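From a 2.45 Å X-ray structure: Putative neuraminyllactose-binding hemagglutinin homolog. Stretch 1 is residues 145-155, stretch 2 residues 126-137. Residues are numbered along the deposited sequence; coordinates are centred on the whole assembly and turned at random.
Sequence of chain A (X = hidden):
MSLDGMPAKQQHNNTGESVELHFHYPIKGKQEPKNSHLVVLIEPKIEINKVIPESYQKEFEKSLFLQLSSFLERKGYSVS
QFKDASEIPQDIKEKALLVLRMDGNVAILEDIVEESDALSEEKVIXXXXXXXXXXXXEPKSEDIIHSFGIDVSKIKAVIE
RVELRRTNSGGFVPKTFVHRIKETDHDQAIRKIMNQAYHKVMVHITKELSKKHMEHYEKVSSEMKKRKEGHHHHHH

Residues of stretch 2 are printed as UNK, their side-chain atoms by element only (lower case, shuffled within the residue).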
# COMPACT_ATOMS: atom_id res chain seq x y z
N ILE A 145 3.71 0.12 -22.73
CA ILE A 145 4.97 0.72 -23.17
C ILE A 145 5.71 1.39 -22.00
O ILE A 145 6.94 1.44 -21.96
CB ILE A 145 4.73 1.71 -24.36
CG1 ILE A 145 4.78 0.96 -25.69
CG2 ILE A 145 5.80 2.79 -24.46
CD1 ILE A 145 3.53 0.23 -26.04
N HIS A 146 4.97 1.90 -21.03
CA HIS A 146 5.60 2.65 -19.98
C HIS A 146 4.71 2.69 -18.77
O HIS A 146 3.50 2.80 -18.91
CB HIS A 146 5.86 4.07 -20.47
CG HIS A 146 6.63 4.88 -19.49
ND1 HIS A 146 7.98 4.72 -19.31
CD2 HIS A 146 6.23 5.79 -18.58
CE1 HIS A 146 8.40 5.55 -18.37
NE2 HIS A 146 7.35 6.20 -17.90
N SER A 147 5.31 2.61 -17.58
CA SER A 147 4.57 2.65 -16.33
C SER A 147 5.11 3.79 -15.49
O SER A 147 6.31 3.88 -15.30
CB SER A 147 4.73 1.34 -15.53
OG SER A 147 4.19 0.23 -16.23
N PHE A 148 4.21 4.62 -14.96
CA PHE A 148 4.64 5.75 -14.13
C PHE A 148 3.89 5.60 -12.80
O PHE A 148 2.67 5.45 -12.79
CB PHE A 148 4.37 7.09 -14.83
CG PHE A 148 4.37 8.29 -13.90
CD1 PHE A 148 3.18 8.87 -13.51
CD2 PHE A 148 5.57 8.84 -13.43
CE1 PHE A 148 3.15 10.00 -12.66
CE2 PHE A 148 5.58 9.96 -12.55
CZ PHE A 148 4.35 10.55 -12.17
N GLY A 149 4.63 5.59 -11.71
CA GLY A 149 4.07 5.36 -10.39
C GLY A 149 3.99 6.60 -9.52
O GLY A 149 4.82 7.50 -9.61
N ILE A 150 2.96 6.68 -8.69
CA ILE A 150 2.91 7.65 -7.65
C ILE A 150 2.68 6.87 -6.39
O ILE A 150 1.69 6.13 -6.26
CB ILE A 150 1.82 8.69 -7.85
CG1 ILE A 150 1.77 9.16 -9.30
CG2 ILE A 150 2.04 9.85 -6.91
CD1 ILE A 150 0.62 8.56 -10.12
N ASP A 151 3.65 6.96 -5.50
CA ASP A 151 3.56 6.45 -4.16
C ASP A 151 2.71 7.42 -3.33
O ASP A 151 2.99 8.65 -3.27
CB ASP A 151 4.97 6.37 -3.59
CG ASP A 151 5.02 5.86 -2.15
OD1 ASP A 151 3.98 5.61 -1.50
OD2 ASP A 151 6.14 5.73 -1.65
N VAL A 152 1.69 6.87 -2.68
CA VAL A 152 0.80 7.69 -1.86
C VAL A 152 0.85 7.23 -0.40
O VAL A 152 -0.04 7.50 0.36
CB VAL A 152 -0.69 7.62 -2.37
CG1 VAL A 152 -0.86 8.35 -3.73
CG2 VAL A 152 -1.23 6.15 -2.39
N SER A 153 1.90 6.51 -0.02
CA SER A 153 2.03 6.08 1.37
C SER A 153 2.70 7.14 2.27
O SER A 153 3.21 8.15 1.79
CB SER A 153 2.79 4.79 1.41
OG SER A 153 4.17 5.04 1.21
N LYS A 154 2.69 6.90 3.58
CA LYS A 154 3.26 7.83 4.59
C LYS A 154 2.60 9.20 4.73
O LYS A 154 3.15 10.11 5.36
CB LYS A 154 4.79 7.99 4.44
CG LYS A 154 5.56 6.69 4.38
CD LYS A 154 5.87 6.12 5.74
CE LYS A 154 7.18 5.27 5.70
NZ LYS A 154 7.55 4.75 7.06
N ILE A 155 1.42 9.36 4.16
CA ILE A 155 0.62 10.54 4.45
C ILE A 155 -0.08 10.49 5.83
O ILE A 155 -0.86 9.57 6.10
CB ILE A 155 -0.37 10.84 3.30
CG1 ILE A 155 0.44 11.09 2.00
CG2 ILE A 155 -1.19 12.04 3.64
CD1 ILE A 155 -0.37 11.38 0.76
N UNK A 126 -3.24 8.76 12.16
CA UNK A 126 -3.57 7.82 11.12
C UNK A 126 -2.58 8.05 9.97
O UNK A 126 -2.06 9.14 9.81
o UNK A 126 -7.25 7.82 11.47
c UNK A 126 -6.04 7.50 11.63
c UNK A 126 -5.01 8.03 10.65
o UNK A 126 -5.63 6.77 12.58
N UNK A 127 -2.33 7.02 9.17
CA UNK A 127 -1.31 7.09 8.13
C UNK A 127 -1.68 6.20 6.97
O UNK A 127 -2.12 5.07 7.17
c UNK A 127 2.68 4.61 8.31
s UNK A 127 2.93 6.34 8.33
c UNK A 127 0.07 6.66 8.69
c UNK A 127 1.28 6.86 7.70
N UNK A 128 -1.45 6.69 5.75
CA UNK A 128 -1.75 5.92 4.58
C UNK A 128 -0.63 4.99 4.10
O UNK A 128 0.57 5.15 4.42
c UNK A 128 -2.01 6.88 3.45
o UNK A 128 -0.75 7.39 3.08
N UNK A 129 -1.03 4.04 3.26
CA UNK A 129 -0.12 3.29 2.42
C UNK A 129 -0.81 3.19 1.06
O UNK A 129 -1.96 3.62 0.91
c UNK A 129 0.12 1.90 3.01
o UNK A 129 -1.01 1.08 2.82
N UNK A 130 -0.13 2.62 0.09
CA UNK A 130 -0.68 2.43 -1.23
C UNK A 130 0.20 3.06 -2.29
O UNK A 130 1.23 3.59 -2.02
N UNK A 131 -0.26 3.01 -3.52
CA UNK A 131 0.58 3.26 -4.63
C UNK A 131 -0.31 3.25 -5.89
O UNK A 131 -1.16 2.37 -6.06
c UNK A 131 3.93 3.00 -5.47
c UNK A 131 1.68 2.17 -4.68
o UNK A 131 5.53 2.97 -8.79
c UNK A 131 2.71 2.38 -5.75
c UNK A 131 4.63 2.78 -7.78
c UNK A 131 2.46 1.98 -7.06
c UNK A 131 4.89 3.22 -6.48
c UNK A 131 3.43 2.17 -8.09
N UNK A 132 -0.14 4.25 -6.74
CA UNK A 132 -0.85 4.32 -8.00
C UNK A 132 0.05 4.13 -9.18
O UNK A 132 1.15 4.70 -9.27
c UNK A 132 -3.03 5.55 -7.72
c UNK A 132 -3.20 5.26 -6.24
c UNK A 132 -3.76 6.85 -8.08
c UNK A 132 -1.57 5.64 -8.12
N UNK A 133 -0.44 3.34 -10.12
CA UNK A 133 0.29 3.13 -11.33
C UNK A 133 -0.47 3.57 -12.57
O UNK A 133 -1.52 3.02 -12.90
o UNK A 133 2.82 1.82 -12.36
c UNK A 133 1.64 1.43 -12.52
n UNK A 133 1.23 0.82 -13.62
c UNK A 133 0.62 1.66 -11.47
N UNK A 134 0.10 4.55 -13.27
CA UNK A 134 -0.39 4.93 -14.58
C UNK A 134 0.29 4.13 -15.71
O UNK A 134 1.48 4.29 -15.94
c UNK A 134 -0.50 8.53 -16.00
c UNK A 134 -2.21 6.77 -16.19
c UNK A 134 -0.73 7.05 -16.06
c UNK A 134 -0.17 6.42 -14.77
N UNK A 135 -0.48 3.29 -16.43
CA UNK A 135 0.06 2.56 -17.60
C UNK A 135 -0.14 3.26 -18.95
O UNK A 135 -1.22 3.75 -19.26
c UNK A 135 -0.44 1.09 -17.65
c UNK A 135 0.49 0.12 -16.90
o UNK A 135 1.52 0.52 -16.36
n UNK A 135 0.16 -1.17 -16.90
N UNK A 136 0.92 3.31 -19.74
CA UNK A 136 0.86 3.86 -21.09
C UNK A 136 0.80 2.70 -22.06
O UNK A 136 1.73 1.90 -22.15
c UNK A 136 2.47 7.10 -18.40
c UNK A 136 2.19 7.24 -21.16
c UNK A 136 2.45 8.32 -18.99
c UNK A 136 2.09 4.75 -21.40
c UNK A 136 2.20 5.99 -20.56
c UNK A 136 2.33 8.40 -20.39
c UNK A 136 2.35 5.92 -19.18
N UNK A 137 -0.30 2.59 -22.79
CA UNK A 137 -0.58 1.43 -23.61
C UNK A 137 -0.75 1.78 -25.09
O UNK A 137 -1.46 2.73 -25.45
c UNK A 137 -2.05 -0.61 -23.90
c UNK A 137 -1.83 0.67 -23.10
c UNK A 137 -1.73 0.34 -21.61

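Position 126 has two side-chain carbons, the second carrying two oxygens. This is a carboxylate borne directly on CB, and its end leads away from stretch 1: Asp 126.

At 127 the chain is unbranched, two carbons, a sulfur and a carbon, and it lies against Lys 154, which defines Met 127. Its CG is 3.8 Å from Lys 154 CA.

Position 128 carries one carbon and one oxygen, the oxygen touching Val 152 and Ile 155: Ser 128. Its OG donates to Val 152 O (2.8 Å) and accepts from Ile 155 N (3.1 Å), while its backbone N pairs with Ile 155 O (3.0 Å) and its O with Lys 154 N (2.9 Å).

Position 129 repeats the carbon-oxygen pattern, but its CB points away from stretch 1, leaving its CA 3.4 Å from Ser 153 CB: Ser 129.

Position 130 has no side-chain atoms, and its O meets Val 152 N in a weak hydrogen bond (3.4 Å); hence Gly 130. Its phi/psi of 123°/-176° would jam a CB against the preceding carbonyl.

At 131 a carbon leads to a six-carbon ring bearing one oxygen, with Ile 150 O over one face: Tyr 131. Its OH reaches within 3.2 Å of Gly 149 CA. An ideal CB on Gly 149 would stand 1.7 Å from that OH, a clash.

Position 132 has four carbons forked at the second, its CB 4.2 Å from Ile 150 CD1: Leu 132.

At 133, two carbons end in one oxygen and one nitrogen, an amide near Ser 147: Asn 133.

Position 134 again shows four carbons forked at the second, its CB at the edge of the Phe 148 ring, 4.3 Å from Phe 148 CD1: Leu 134.

At 135, two carbons, the second carrying an oxygen and a nitrogen, reach the Ser 147 hydroxyl: Asn 135. Its OD1 accepts from Ser 147 OG at 2.7 Å.

At 136 one carbon leads to a six-carbon ring without oxygen, whose face receives the edge of His 146, with planes at 79° and centroids 5.4 Å apart: Phe 136.

Position 137 has one carbon carrying two more; its CB points away and it makes no contact: Val 137.

The contact is an antiparallel strand pair, with axes at 160°. Reciprocal backbone bonds link Ile 150 with Leu 132 and Phe 148 with Leu 134. Apolar and aromatic groups gather on the face of Phe 136, whereas Ser 147, Asn 135 and Tyr 131 share the other. Beyond the bridged pairs, Ser 128, still within its strand, hydrogen-bonds Val 152, Lys 154 and Ile 155 of the loop in stretch 1.

Stretch 2, residues 126-137: DMSSGYLNLNFV
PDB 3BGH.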